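Local coordinates for ADP-ribosylation factor-binding protein GGA1 (Saccharomyces cerevisiae, PDB 5CN2), which may help regulate membrane traffic through the trans-Golgi network, binds ARF1 and ARF2, and is represented here by its gamma-adaptin ear (GAE) domain, at residues Ser18-Ile23 with Ala105-Lys110; Arg22-Leu27 with Ser78-Lys83; Leu54-Pro59 with Leu64-Gln69. One frame throughout, in Å; residues are numbered along the deposited sequence.

Contact 1. Residues Ser18-Ile23 with Ala105-Lys110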
ATOM      1  N   SER A  18      -6.875  -8.030  -6.532  1.00 43.02           N
ATOM      2  CA  SER A  18      -6.744  -9.326  -7.190  1.00 42.01           C
ATOM      3  C   SER A  18      -7.944 -10.138  -6.720  1.00 45.96           C
ATOM      4  O   SER A  18      -8.918  -9.566  -6.221  1.00 41.61           O
ATOM      5  CB  SER A  18      -5.405  -9.995  -6.822  1.00 43.18           C
ATOM      6  OG  SER A  18      -5.224 -10.149  -5.414  1.00 43.19           O
ATOM      7  N   ASP A  19      -7.903 -11.460  -6.872  1.00 51.96           N
ATOM      8  CA  ASP A  19      -9.019 -12.303  -6.413  1.00 51.96           C
ATOM      9  C   ASP A  19      -8.936 -12.623  -4.921  1.00 51.56           C
ATOM     10  O   ASP A  19      -9.931 -12.969  -4.309  1.00 53.54           O
ATOM     11  CB  ASP A  19      -9.054 -13.605  -7.206  1.00 57.40           C
ATOM     12  CG  ASP A  19      -9.349 -13.380  -8.673  1.00 60.91           C
ATOM     13  OD1 ASP A  19     -10.067 -12.405  -8.983  1.00 61.16           O
ATOM     14  OD2 ASP A  19      -8.868 -14.183  -9.505  1.00 63.67           O
ATOM     15  N   HIS A  20      -7.744 -12.492  -4.346  1.00 51.66           N
ATOM     16  CA  HIS A  20      -7.485 -12.853  -2.955  1.00 49.37           C
ATOM     17  C   HIS A  20      -7.285 -11.678  -2.016  1.00 45.34           C
ATOM     18  O   HIS A  20      -7.413 -11.838  -0.814  1.00 44.39           O
ATOM     19  CB  HIS A  20      -6.213 -13.683  -2.910  1.00 50.22           C
ATOM     20  CG  HIS A  20      -6.207 -14.780  -3.907  1.00 54.26           C
ATOM     21  ND1 HIS A  20      -6.484 -16.086  -3.570  1.00 56.94           N
ATOM     22  CD2 HIS A  20      -6.018 -14.763  -5.247  1.00 58.11           C
ATOM     23  CE1 HIS A  20      -6.432 -16.836  -4.656  1.00 59.41           C
ATOM     24  NE2 HIS A  20      -6.156 -16.056  -5.688  1.00 62.72           N
ATOM     25  N   LEU A  21      -6.942 -10.517  -2.562  1.00 41.15           N
ATOM     26  CA  LEU A  21      -6.405  -9.434  -1.768  1.00 39.18           C
ATOM     27  C   LEU A  21      -6.811  -8.084  -2.335  1.00 36.80           C
ATOM     28  O   LEU A  21      -6.773  -7.879  -3.552  1.00 37.36           O
ATOM     29  CB  LEU A  21      -4.883  -9.526  -1.779  1.00 41.49           C
ATOM     30  CG  LEU A  21      -4.155  -8.471  -0.956  1.00 43.18           C
ATOM     31  CD1 LEU A  21      -4.342  -8.733   0.524  1.00 43.75           C
ATOM     32  CD2 LEU A  21      -2.674  -8.459  -1.293  1.00 46.57           C
ATOM     33  N   ARG A  22      -7.202  -7.171  -1.456  1.00 33.81           N
ATOM     34  CA  ARG A  22      -7.428  -5.764  -1.837  1.00 33.08           C
ATOM     35  C   ARG A  22      -6.513  -4.890  -1.011  1.00 30.26           C
ATOM     36  O   ARG A  22      -6.509  -4.979   0.205  1.00 29.43           O
ATOM     37  CB  ARG A  22      -8.874  -5.312  -1.625  1.00 31.96           C
ATOM     38  CG  ARG A  22      -9.074  -3.833  -1.963  1.00 34.48           C
ATOM     39  CD  ARG A  22     -10.507  -3.346  -1.797  1.00 37.04           C
ATOM     40  NE  ARG A  22     -10.881  -3.128  -0.396  1.00 37.46           N
ATOM     41  CZ  ARG A  22     -11.528  -4.007   0.368  1.00 39.50           C
ATOM     42  NH1 ARG A  22     -11.891  -5.188  -0.111  1.00 41.21           N
ATOM     43  NH2 ARG A  22     -11.817  -3.705   1.629  1.00 40.97           N
ATOM     44  N   ILE A  23      -5.709  -4.087  -1.698  1.00 31.78           N
ATOM     45  CA  ILE A  23      -4.859  -3.099  -1.061  1.00 32.81           C
ATOM     46  C   ILE A  23      -5.503  -1.800  -1.406  1.00 31.15           C
ATOM     47  O   ILE A  23      -5.656  -1.498  -2.559  1.00 31.43           O
ATOM     48  CB  ILE A  23      -3.416  -3.091  -1.634  1.00 33.93           C
ATOM     49  CG1 ILE A  23      -2.785  -4.477  -1.553  1.00 36.47           C
ATOM     50  CG2 ILE A  23      -2.552  -2.092  -0.901  1.00 33.71           C
ATOM     51  CD1 ILE A  23      -1.459  -4.603  -2.278  1.00 37.37           C
ATOM     52  N   ALA A 105       4.131  -7.040  -3.660  1.00 34.02           N
ATOM     53  CA  ALA A 105       3.724  -7.799  -2.469  1.00 32.66           C
ATOM     54  C   ALA A 105       3.942  -9.271  -2.642  1.00 34.61           C
ATOM     55  O   ALA A 105       3.807  -9.792  -3.741  1.00 35.67           O
ATOM     56  CB  ALA A 105       2.283  -7.553  -2.144  1.00 32.95           C
ATOM     57  N   ASN A 106       4.317  -9.927  -1.551  1.00 32.54           N
ATOM     58  CA  ASN A 106       4.421 -11.343  -1.518  1.00 35.55           C
ATOM     59  C   ASN A 106       3.641 -11.845  -0.342  1.00 34.29           C
ATOM     60  O   ASN A 106       3.632 -11.209   0.721  1.00 35.64           O
ATOM     61  CB  ASN A 106       5.871 -11.794  -1.401  1.00 40.05           C
ATOM     62  CG  ASN A 106       6.672 -11.476  -2.634  1.00 44.26           C
ATOM     63  OD1 ASN A 106       6.935 -12.364  -3.460  1.00 47.24           O
ATOM     64  ND2 ASN A 106       7.051 -10.201  -2.785  1.00 43.54           N
ATOM     65  N   TYR A 107       3.013 -12.999  -0.529  1.00 30.84           N
ATOM     66  CA  TYR A 107       2.280 -13.647   0.539  1.00 33.94           C
ATOM     67  C   TYR A 107       2.009 -15.068   0.170  1.00 36.96           C
ATOM     68  O   TYR A 107       2.116 -15.440  -0.993  1.00 39.61           O
ATOM     69  CB  TYR A 107       0.937 -12.957   0.811  1.00 33.39           C
ATOM     70  CG  TYR A 107       0.008 -12.825  -0.365  1.00 30.68           C
ATOM     71  CD1 TYR A 107       0.112 -11.754  -1.224  1.00 31.59           C
ATOM     72  CD2 TYR A 107      -1.028 -13.733  -0.570  1.00 34.51           C
ATOM     73  CE1 TYR A 107      -0.762 -11.587  -2.282  1.00 32.22           C
ATOM     74  CE2 TYR A 107      -1.907 -13.593  -1.632  1.00 33.40           C
ATOM     75  CZ  TYR A 107      -1.766 -12.515  -2.486  1.00 34.58           C
ATOM     76  OH  TYR A 107      -2.626 -12.361  -3.550  1.00 37.26           O
ATOM     77  N   CYS A 108       1.635 -15.856   1.165  1.00 39.70           N
ATOM     78  CA  CYS A 108       1.272 -17.239   0.931  1.00 44.14           C
ATOM     79  C   CYS A 108      -0.174 -17.419   1.301  1.00 42.67           C
ATOM     80  O   CYS A 108      -0.617 -16.960   2.338  1.00 50.12           O
ATOM     81  CB  CYS A 108       2.161 -18.164   1.767  1.00 44.66           C
ATOM     82  SG  CYS A 108       3.902 -17.954   1.365  1.00 57.44           S
ATOM     83  N   THR A 109      -0.920 -18.053   0.428  1.00 45.03           N
ATOM     84  CA  THR A 109      -2.236 -18.506   0.750  1.00 51.51           C
ATOM     85  C   THR A 109      -2.096 -20.031   0.842  1.00 56.79           C
ATOM     86  O   THR A 109      -0.981 -20.546   0.720  1.00 61.89           O
ATOM     87  CB  THR A 109      -3.230 -18.036  -0.325  1.00 55.21           C
ATOM     88  OG1 THR A 109      -4.543 -17.957   0.251  1.00 55.16           O
ATOM     89  CG2 THR A 109      -3.198 -18.977  -1.565  1.00 57.55           C
ATOM     90  N   LYS A 110      -3.184 -20.754   1.076  1.00 55.94           N
ATOM     91  CA  LYS A 110      -3.099 -22.219   1.134  1.00 59.71           C
ATOM     92  C   LYS A 110      -2.956 -22.779  -0.286  1.00 57.56           C
ATOM     93  O   LYS A 110      -3.841 -22.602  -1.139  1.00 55.78           O
ATOM     94  CB  LYS A 110      -4.331 -22.833   1.821  1.00 61.63           C
TER
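Tyr107 reaches from strand 99-109 to Leu21, the first residue of strand 21-29, and to His20 in the turn before it. The GAE domain is a beta sandwich, and the ring lies between its two sheets near one end. The backbones stay apart: the CA atoms of Leu21 and Tyr107 are 9.9 Å from each other. No hydrogen bond joins the two segments, so the side chains carry the contact. The CB of Tyr107 points toward the opposite strand. Its CG sits between the backbone N and the carbonyl carbon (chi1 56°), and this turn directs the ring toward the 18-23 segment. Further out, CE1 lies 3.8 Å from CD2 of Leu21. The two side chains slide past each other in opposite directions, and Leu21 meets the ring obliquely. At the tip, OH is 4.0 Å from Leu21 CB. It also comes within 3.9 Å of His20 CB. Phe52 of strand 52-56 and Lys114 of strand 112-122 also touch the tyrosine. The turn before Leu21 is closed by a backbone bond from Ser18 N to Leu21 O. Ser18 OG makes its hydrogen bond to Glu116 OE2 and takes a weak one from Leu21 N. That same OG lies 3.9 Å from Tyr107 OH.

Contact 2. Residues Arg22-Leu27 with Ser78-Lys83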
ATOM      1  N   ARG A  22      -7.202  -7.171  -1.456  1.00 33.81           N
ATOM      2  CA  ARG A  22      -7.428  -5.764  -1.837  1.00 33.08           C
ATOM      3  C   ARG A  22      -6.513  -4.890  -1.011  1.00 30.26           C
ATOM      4  O   ARG A  22      -6.509  -4.979   0.205  1.00 29.43           O
ATOM      5  CB  ARG A  22      -8.874  -5.312  -1.625  1.00 31.96           C
ATOM      6  CG  ARG A  22      -9.074  -3.833  -1.963  1.00 34.48           C
ATOM      7  CD  ARG A  22     -10.507  -3.346  -1.797  1.00 37.04           C
ATOM      8  NE  ARG A  22     -10.881  -3.128  -0.396  1.00 37.46           N
ATOM      9  CZ  ARG A  22     -11.528  -4.007   0.368  1.00 39.50           C
ATOM     10  NH1 ARG A  22     -11.891  -5.188  -0.111  1.00 41.21           N
ATOM     11  NH2 ARG A  22     -11.817  -3.705   1.629  1.00 40.97           N
ATOM     12  N   ILE A  23      -5.709  -4.087  -1.698  1.00 31.78           N
ATOM     13  CA  ILE A  23      -4.859  -3.099  -1.061  1.00 32.81           C
ATOM     14  C   ILE A  23      -5.503  -1.800  -1.406  1.00 31.15           C
ATOM     15  O   ILE A  23      -5.656  -1.498  -2.559  1.00 31.43           O
ATOM     16  CB  ILE A  23      -3.416  -3.091  -1.634  1.00 33.93           C
ATOM     17  CG1 ILE A  23      -2.785  -4.477  -1.553  1.00 36.47           C
ATOM     18  CG2 ILE A  23      -2.552  -2.092  -0.901  1.00 33.71           C
ATOM     19  CD1 ILE A  23      -1.459  -4.603  -2.278  1.00 37.37           C
ATOM     20  N   ASP A  24      -5.886  -1.030  -0.403  1.00 34.82           N
ATOM     21  CA  ASP A  24      -6.372   0.324  -0.631  1.00 33.06           C
ATOM     22  C   ASP A  24      -5.787   1.245   0.423  1.00 34.34           C
ATOM     23  O   ASP A  24      -5.025   0.792   1.320  1.00 29.94           O
ATOM     24  CB  ASP A  24      -7.914   0.376  -0.660  1.00 33.70           C
ATOM     25  CG  ASP A  24      -8.567  -0.257   0.544  1.00 32.90           C
ATOM     26  OD1 ASP A  24      -7.947  -0.382   1.616  1.00 37.70           O
ATOM     27  OD2 ASP A  24      -9.732  -0.650   0.404  1.00 32.51           O
ATOM     28  N   TYR A  25      -6.102   2.539   0.318  1.00 34.58           N
ATOM     29  CA  TYR A  25      -5.399   3.518   1.163  1.00 34.12           C
ATOM     30  C   TYR A  25      -6.049   4.870   1.261  1.00 35.04           C
ATOM     31  O   TYR A  25      -6.754   5.292   0.352  1.00 36.42           O
ATOM     32  CB  TYR A  25      -3.950   3.699   0.664  1.00 32.68           C
ATOM     33  CG  TYR A  25      -3.858   4.267  -0.709  1.00 32.05           C
ATOM     34  CD1 TYR A  25      -3.999   3.467  -1.819  1.00 32.11           C
ATOM     35  CD2 TYR A  25      -3.635   5.636  -0.904  1.00 33.00           C
ATOM     36  CE1 TYR A  25      -3.917   4.002  -3.091  1.00 33.69           C
ATOM     37  CE2 TYR A  25      -3.545   6.173  -2.155  1.00 31.51           C
ATOM     38  CZ  TYR A  25      -3.692   5.364  -3.246  1.00 33.93           C
ATOM     39  OH  TYR A  25      -3.624   5.915  -4.503  1.00 36.63           O
ATOM     40  N   GLU A  26      -5.797   5.536   2.387  1.00 37.22           N
ATOM     41  CA  GLU A  26      -6.138   6.930   2.584  1.00 38.77           C
ATOM     42  C   GLU A  26      -4.914   7.766   2.252  1.00 42.18           C
ATOM     43  O   GLU A  26      -3.774   7.377   2.531  1.00 40.03           O
ATOM     44  CB  GLU A  26      -6.582   7.166   4.028  1.00 42.29           C
ATOM     45  CG  GLU A  26      -7.894   6.458   4.344  1.00 45.98           C
ATOM     46  CD  GLU A  26      -8.264   6.435   5.811  1.00 48.25           C
ATOM     47  OE1 GLU A  26      -7.393   6.574   6.691  1.00 48.11           O
ATOM     48  OE2 GLU A  26      -9.462   6.233   6.077  1.00 61.32           O
ATOM     49  N   LEU A  27      -5.140   8.912   1.636  1.00 43.42           N
ATOM     50  CA  LEU A  27      -4.048   9.787   1.248  1.00 45.61           C
ATOM     51  C   LEU A  27      -4.377  11.197   1.679  1.00 45.08           C
ATOM     52  O   LEU A  27      -5.310  11.788   1.152  1.00 42.80           O
ATOM     53  CB  LEU A  27      -3.844   9.739  -0.257  1.00 49.06           C
ATOM     54  CG  LEU A  27      -2.771  10.682  -0.798  1.00 51.51           C
ATOM     55  CD1 LEU A  27      -1.392  10.232  -0.388  1.00 50.28           C
ATOM     56  CD2 LEU A  27      -2.875  10.739  -2.310  1.00 58.53           C
ATOM     57  N   SER A  78     -11.270 -11.101   5.859  1.00 49.81           N
ATOM     58  CA  SER A  78     -10.856 -10.057   6.815  1.00 47.76           C
ATOM     59  C   SER A  78     -10.643  -8.716   6.082  1.00 45.43           C
ATOM     60  O   SER A  78      -9.804  -8.600   5.173  1.00 44.41           O
ATOM     61  CB  SER A  78      -9.567 -10.495   7.524  1.00 49.64           C
ATOM     62  OG  SER A  78      -9.001  -9.488   8.349  1.00 51.14           O
ATOM     63  N   ARG A  79     -11.423  -7.716   6.475  1.00 43.09           N
ATOM     64  CA  ARG A  79     -11.255  -6.350   6.009  1.00 41.64           C
ATOM     65  C   ARG A  79     -10.247  -5.583   6.885  1.00 37.39           C
ATOM     66  O   ARG A  79     -10.302  -5.648   8.110  1.00 33.99           O
ATOM     67  CB  ARG A  79     -12.597  -5.627   6.028  1.00 44.89           C
ATOM     68  CG  ARG A  79     -12.569  -4.289   5.310  1.00 50.90           C
ATOM     69  CD  ARG A  79     -13.731  -3.400   5.740  1.00 57.30           C
ATOM     70  NE  ARG A  79     -14.877  -3.550   4.842  1.00 61.28           N
ATOM     71  CZ  ARG A  79     -15.090  -2.830   3.742  1.00 61.26           C
ATOM     72  NH1 ARG A  79     -14.245  -1.873   3.366  1.00 61.57           N
ATOM     73  NH2 ARG A  79     -16.173  -3.064   3.010  1.00 64.09           N
ATOM     74  N   ASP A  80      -9.336  -4.858   6.250  1.00 34.31           N
ATOM     75  CA  ASP A  80      -8.372  -4.013   6.964  1.00 33.43           C
ATOM     76  C   ASP A  80      -7.658  -4.770   8.091  1.00 31.26           C
ATOM     77  O   ASP A  80      -7.446  -4.228   9.156  1.00 32.75           O
ATOM     78  CB  ASP A  80      -9.072  -2.778   7.553  1.00 34.45           C
ATOM     79  CG  ASP A  80      -9.685  -1.842   6.493  1.00 34.86           C
ATOM     80  OD1 ASP A  80      -9.436  -1.962   5.271  1.00 31.98           O
ATOM     81  OD2 ASP A  80     -10.420  -0.921   6.911  1.00 37.43           O
ATOM     82  N   GLY A  81      -7.305  -6.032   7.871  1.00 32.24           N
ATOM     83  CA  GLY A  81      -6.612  -6.824   8.899  1.00 33.93           C
ATOM     84  C   GLY A  81      -5.155  -6.437   9.157  1.00 34.98           C
ATOM     85  O   GLY A  81      -4.589  -6.767  10.204  1.00 36.07           O
ATOM     86  N   ILE A  82      -4.554  -5.761   8.184  1.00 35.54           N
ATOM     87  CA  ILE A  82      -3.209  -5.201   8.304  1.00 34.34           C
ATOM     88  C   ILE A  82      -3.267  -3.737   7.865  1.00 34.51           C
ATOM     89  O   ILE A  82      -3.884  -3.399   6.855  1.00 32.00           O
ATOM     90  CB  ILE A  82      -2.192  -5.971   7.445  1.00 34.28           C
ATOM     91  CG1 ILE A  82      -2.086  -7.437   7.896  1.00 35.22           C
ATOM     92  CG2 ILE A  82      -0.804  -5.351   7.567  1.00 35.97           C
ATOM     93  CD1 ILE A  82      -1.277  -8.291   6.944  1.00 34.50           C
ATOM     94  N   LYS A  83      -2.660  -2.881   8.671  1.00 36.48           N
ATOM     95  CA  LYS A  83      -2.510  -1.463   8.387  1.00 40.40           C
ATOM     96  C   LYS A  83      -0.999  -1.155   8.309  1.00 41.77           C
ATOM     97  O   LYS A  83      -0.184  -1.752   9.038  1.00 44.34           O
ATOM     98  CB  LYS A  83      -3.152  -0.657   9.518  1.00 43.49           C
ATOM     99  CG  LYS A  83      -3.101   0.859   9.351  1.00 49.39           C
ATOM    100  CD  LYS A  83      -3.045   1.609  10.687  1.00 52.06           C
ATOM    101  CE  LYS A  83      -4.415   2.089  11.120  1.00 55.93           C
ATOM    102  NZ  LYS A  83      -4.443   2.538  12.541  1.00 59.70           N
TER
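Arg22 and Arg79 bring their guanidinium groups together at the surface of the domain. The two side chains cross obliquely, and their guanidinium planes are 57° apart. NH2 of Arg22 lies over one face of the Arg79 guanidinium, 3.5 Å from its NH1. The same NH2 is 3.8 Å from CG of Arg79, which sits at the edge of the Arg22 group, in its plane. Two positive groups thus lie side by side, and nearby carboxylates probably offset them. The main one is Asp24, two residues along the same strand. Arg22 NE donates to Asp24 OD2 at 2.8 Å in a nearly straight bond, and the pair is a salt bridge. The acceptor lies nearly in the guanidinium plane, whereas the donor stands above the carboxylate plane, 46° out of it. The Arg22 chain is extended through its first two torsions and then bends at chi3 (77°), which turns NE toward Asp24. A leucine here has no guanidinium, and would probably leave Asp24 OD2 without its salt-bridge mate and the Arg79 group freer to turn. Asp80 brings a second carboxylate, with its OD1 4.3 Å from Asp24 OD1. Arg12 makes salt bridges to both acids, to Asp24 OD1 and to Asp80 OD2, and so is likely to ease their repulsion. Ser42 OG also binds the backbone N of Asp80. Strand 34-43, which contains Ser42, lies between strands 21-29 and 78-89 in one antiparallel sheet. This group of charged side chains therefore reaches over that middle strand, from strand 21-29 to the corner at Arg79 and Asp80, on the beta sandwich of the adaptin ear.

Contact 3. Residues Leu54-Pro59 with Leu64-Gln69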
ATOM      1  N   LEU A  54       4.747  -5.991   1.822  1.00 29.78           N
ATOM      2  CA  LEU A  54       4.754  -5.029   0.747  1.00 30.89           C
ATOM      3  C   LEU A  54       6.117  -4.387   0.671  1.00 29.68           C
ATOM      4  O   LEU A  54       6.668  -4.007   1.698  1.00 30.48           O
ATOM      5  CB  LEU A  54       3.738  -3.913   0.990  1.00 33.82           C
ATOM      6  CG  LEU A  54       3.585  -2.939  -0.198  1.00 32.46           C
ATOM      7  CD1 LEU A  54       2.456  -3.405  -1.105  1.00 33.56           C
ATOM      8  CD2 LEU A  54       3.365  -1.520   0.284  1.00 33.40           C
ATOM      9  N   LEU A  55       6.651  -4.274  -0.547  1.00 26.63           N
ATOM     10  CA  LEU A  55       7.926  -3.631  -0.779  1.00 26.66           C
ATOM     11  C   LEU A  55       7.666  -2.449  -1.680  1.00 27.25           C
ATOM     12  O   LEU A  55       6.819  -2.502  -2.569  1.00 26.37           O
ATOM     13  CB  LEU A  55       8.937  -4.568  -1.435  1.00 29.16           C
ATOM     14  CG  LEU A  55       9.567  -5.666  -0.589  1.00 32.15           C
ATOM     15  CD1 LEU A  55       8.540  -6.652  -0.086  1.00 32.51           C
ATOM     16  CD2 LEU A  55      10.620  -6.410  -1.408  1.00 34.26           C
ATOM     17  N   VAL A  56       8.402  -1.375  -1.459  1.00 25.39           N
ATOM     18  CA  VAL A  56       8.161  -0.149  -2.196  1.00 27.32           C
ATOM     19  C   VAL A  56       9.469   0.491  -2.604  1.00 23.99           C
ATOM     20  O   VAL A  56      10.480   0.282  -1.951  1.00 25.14           O
ATOM     21  CB  VAL A  56       7.365   0.830  -1.311  1.00 28.32           C
ATOM     22  CG1 VAL A  56       7.118   2.100  -2.044  1.00 32.91           C
ATOM     23  CG2 VAL A  56       6.015   0.258  -0.967  1.00 28.99           C
ATOM     24  N   ALA A  57       9.453   1.250  -3.682  1.00 25.35           N
ATOM     25  CA  ALA A  57      10.586   2.078  -4.051  1.00 30.76           C
ATOM     26  C   ALA A  57      10.192   3.514  -3.854  1.00 33.14           C
ATOM     27  O   ALA A  57       9.004   3.836  -3.779  1.00 31.45           O
ATOM     28  CB  ALA A  57      10.980   1.850  -5.497  1.00 31.44           C
ATOM     29  N   SER A  58      11.176   4.399  -3.819  1.00 38.02           N
ATOM     30  CA  SER A  58      10.869   5.786  -3.572  1.00 41.12           C
ATOM     31  C   SER A  58      10.637   6.514  -4.888  1.00 41.80           C
ATOM     32  O   SER A  58      11.486   6.461  -5.764  1.00 44.02           O
ATOM     33  CB  SER A  58      11.956   6.473  -2.767  1.00 42.45           C
ATOM     34  OG  SER A  58      11.451   7.750  -2.373  1.00 47.30           O
ATOM     35  N   PRO A  59       9.477   7.186  -5.033  1.00 43.71           N
ATOM     36  CA  PRO A  59       9.184   7.924  -6.262  1.00 48.23           C
ATOM     37  C   PRO A  59      10.241   8.996  -6.531  1.00 56.41           C
ATOM     38  O   PRO A  59      10.914   9.457  -5.596  1.00 59.00           O
ATOM     39  CB  PRO A  59       7.824   8.576  -5.992  1.00 48.12           C
ATOM     40  CG  PRO A  59       7.255   7.889  -4.800  1.00 47.84           C
ATOM     41  CD  PRO A  59       8.382   7.257  -4.050  1.00 46.90           C
ATOM     42  N   LEU A  64      10.460   8.487   0.791  1.00 32.12           N
ATOM     43  CA  LEU A  64       9.386   7.628   1.244  1.00 34.55           C
ATOM     44  C   LEU A  64       9.762   7.050   2.610  1.00 31.60           C
ATOM     45  O   LEU A  64      10.740   6.315   2.715  1.00 33.04           O
ATOM     46  CB  LEU A  64       9.201   6.526   0.216  1.00 38.05           C
ATOM     47  CG  LEU A  64       8.014   5.568   0.237  1.00 42.28           C
ATOM     48  CD1 LEU A  64       8.004   4.733   1.506  1.00 46.11           C
ATOM     49  CD2 LEU A  64       6.695   6.287   0.078  1.00 43.40           C
ATOM     50  N   SER A  65       9.016   7.390   3.652  1.00 27.58           N
ATOM     51  CA  SER A  65       9.271   6.817   4.973  1.00 31.44           C
ATOM     52  C   SER A  65       8.241   5.752   5.258  1.00 34.43           C
ATOM     53  O   SER A  65       7.045   6.061   5.380  1.00 39.08           O
ATOM     54  CB  SER A  65       9.230   7.883   6.080  1.00 30.78           C
ATOM     55  OG  SER A  65      10.217   8.881   5.844  1.00 34.20           O
ATOM     56  N   LEU A  66       8.705   4.514   5.383  1.00 33.81           N
ATOM     57  CA  LEU A  66       7.822   3.370   5.505  1.00 35.97           C
ATOM     58  C   LEU A  66       7.948   2.800   6.915  1.00 35.19           C
ATOM     59  O   LEU A  66       9.030   2.317   7.323  1.00 36.65           O
ATOM     60  CB  LEU A  66       8.144   2.317   4.431  1.00 38.91           C
ATOM     61  CG  LEU A  66       7.125   1.182   4.250  1.00 46.70           C
ATOM     62  CD1 LEU A  66       5.693   1.687   4.060  1.00 49.53           C
ATOM     63  CD2 LEU A  66       7.500   0.299   3.072  1.00 48.01           C
ATOM     64  N   GLN A  67       6.852   2.892   7.661  1.00 28.99           N
ATOM     65  CA  GLN A  67       6.745   2.301   8.978  1.00 32.29           C
ATOM     66  C   GLN A  67       6.339   0.857   8.879  1.00 32.11           C
ATOM     67  O   GLN A  67       5.741   0.446   7.908  1.00 35.08           O
ATOM     68  CB  GLN A  67       5.726   3.051   9.822  1.00 33.63           C
ATOM     69  CG  GLN A  67       6.249   4.379  10.332  1.00 37.73           C
ATOM     70  CD  GLN A  67       5.191   5.116  11.111  1.00 37.82           C
ATOM     71  OE1 GLN A  67       4.625   4.560  12.050  1.00 42.02           O
ATOM     72  NE2 GLN A  67       4.896   6.354  10.719  1.00 36.96           N
ATOM     73  N   PRO A  68       6.666   0.077   9.894  1.00 33.29           N
ATOM     74  CA  PRO A  68       6.362  -1.336   9.779  1.00 35.08           C
ATOM     75  C   PRO A  68       4.853  -1.644   9.784  1.00 35.42           C
ATOM     76  O   PRO A  68       4.041  -0.917  10.378  1.00 35.70           O
ATOM     77  CB  PRO A  68       7.040  -1.943  11.009  1.00 35.52           C
ATOM     78  CG  PRO A  68       7.121  -0.832  11.998  1.00 35.48           C
ATOM     79  CD  PRO A  68       7.183   0.447  11.225  1.00 34.82           C
ATOM     80  N   GLN A  69       4.503  -2.729   9.124  1.00 36.59           N
ATOM     81  CA  GLN A  69       3.136  -3.175   9.102  1.00 40.07           C
ATOM     82  C   GLN A  69       2.727  -3.757  10.444  1.00 38.07           C
ATOM     83  O   GLN A  69       3.564  -4.242  11.204  1.00 37.81           O
ATOM     84  CB  GLN A  69       2.917  -4.168   7.982  1.00 39.56           C
ATOM     85  CG  GLN A  69       3.740  -5.427   8.055  1.00 44.04           C
ATOM     86  CD  GLN A  69       3.499  -6.352   6.866  1.00 45.27           C
ATOM     87  OE1 GLN A  69       3.911  -7.507   6.878  1.00 41.78           O
ATOM     88  NE2 GLN A  69       2.843  -5.849   5.839  1.00 48.71           N
TER
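Ser58 OG is hydrogen-bonded to Thr62 O, just before strand 63-66, and lies 3.4 Å from Leu64 N. The hydroxyl is anti to the backbone N of Ser58 (chi1 -170°), and this position sets it beside Leu64. OG is also 3.6 Å from Leu64 CB, so the serine meets the leucine at the base of its side chain. The next residue, Pro59, brings its ring carbon CD to 4.4 Å from the same CB. The two segments run almost antiparallel, with their end-to-end directions 169° apart. They are closest here, where the CA atoms of Ser58 and Leu64 are 5.4 Å from each other, and they have diverged to 8.5 Å between the CA atoms of Val56 and Leu66. Apolar side chains bridge the wider part. Val56 points toward the facing segment and uses both of its methyl branches. CG1 meets Leu64 CG at 4.2 Å, and CG2 meets CD2 of Leu66 at 4.3 Å. Val56 thus touches two leucines that lie two residues apart on one strand. Val56 also rests on Leu101, and Pro59 on Ile99, both of strand 99-109. Leu66 also touches Gln84 and Ala86 of strand 78-89. Strand 52-56 is an edge of the three-stranded sheet, and strand 63-66 is an edge of the five-stranded one. The connection between them carries the chain from one sheet to the other, as in the beta sandwich of adaptin ear domains.

All three contacts belong to one beta sandwich. Contacts 1 and 2 share Arg22 and Ile23 on strand 21-29, and their centres are about 12 Å apart. Contact 1 reaches the facing sheet, whereas contact 2 runs over the five-stranded sheet. Contact 3 is nested in the chain between the segments of each of the others. Its centre lies about 18 Å from that of contact 1 and about 15 Å from that of contact 2. Leu54 joins it to the other two: its CD1 is 4.3 Å from Ile23 CD1 and 4.3 Å from Ala105 CB. Contact 2 also meets contact 3 where Ile82 CG2 lies 3.9 Å from Gln69 CB.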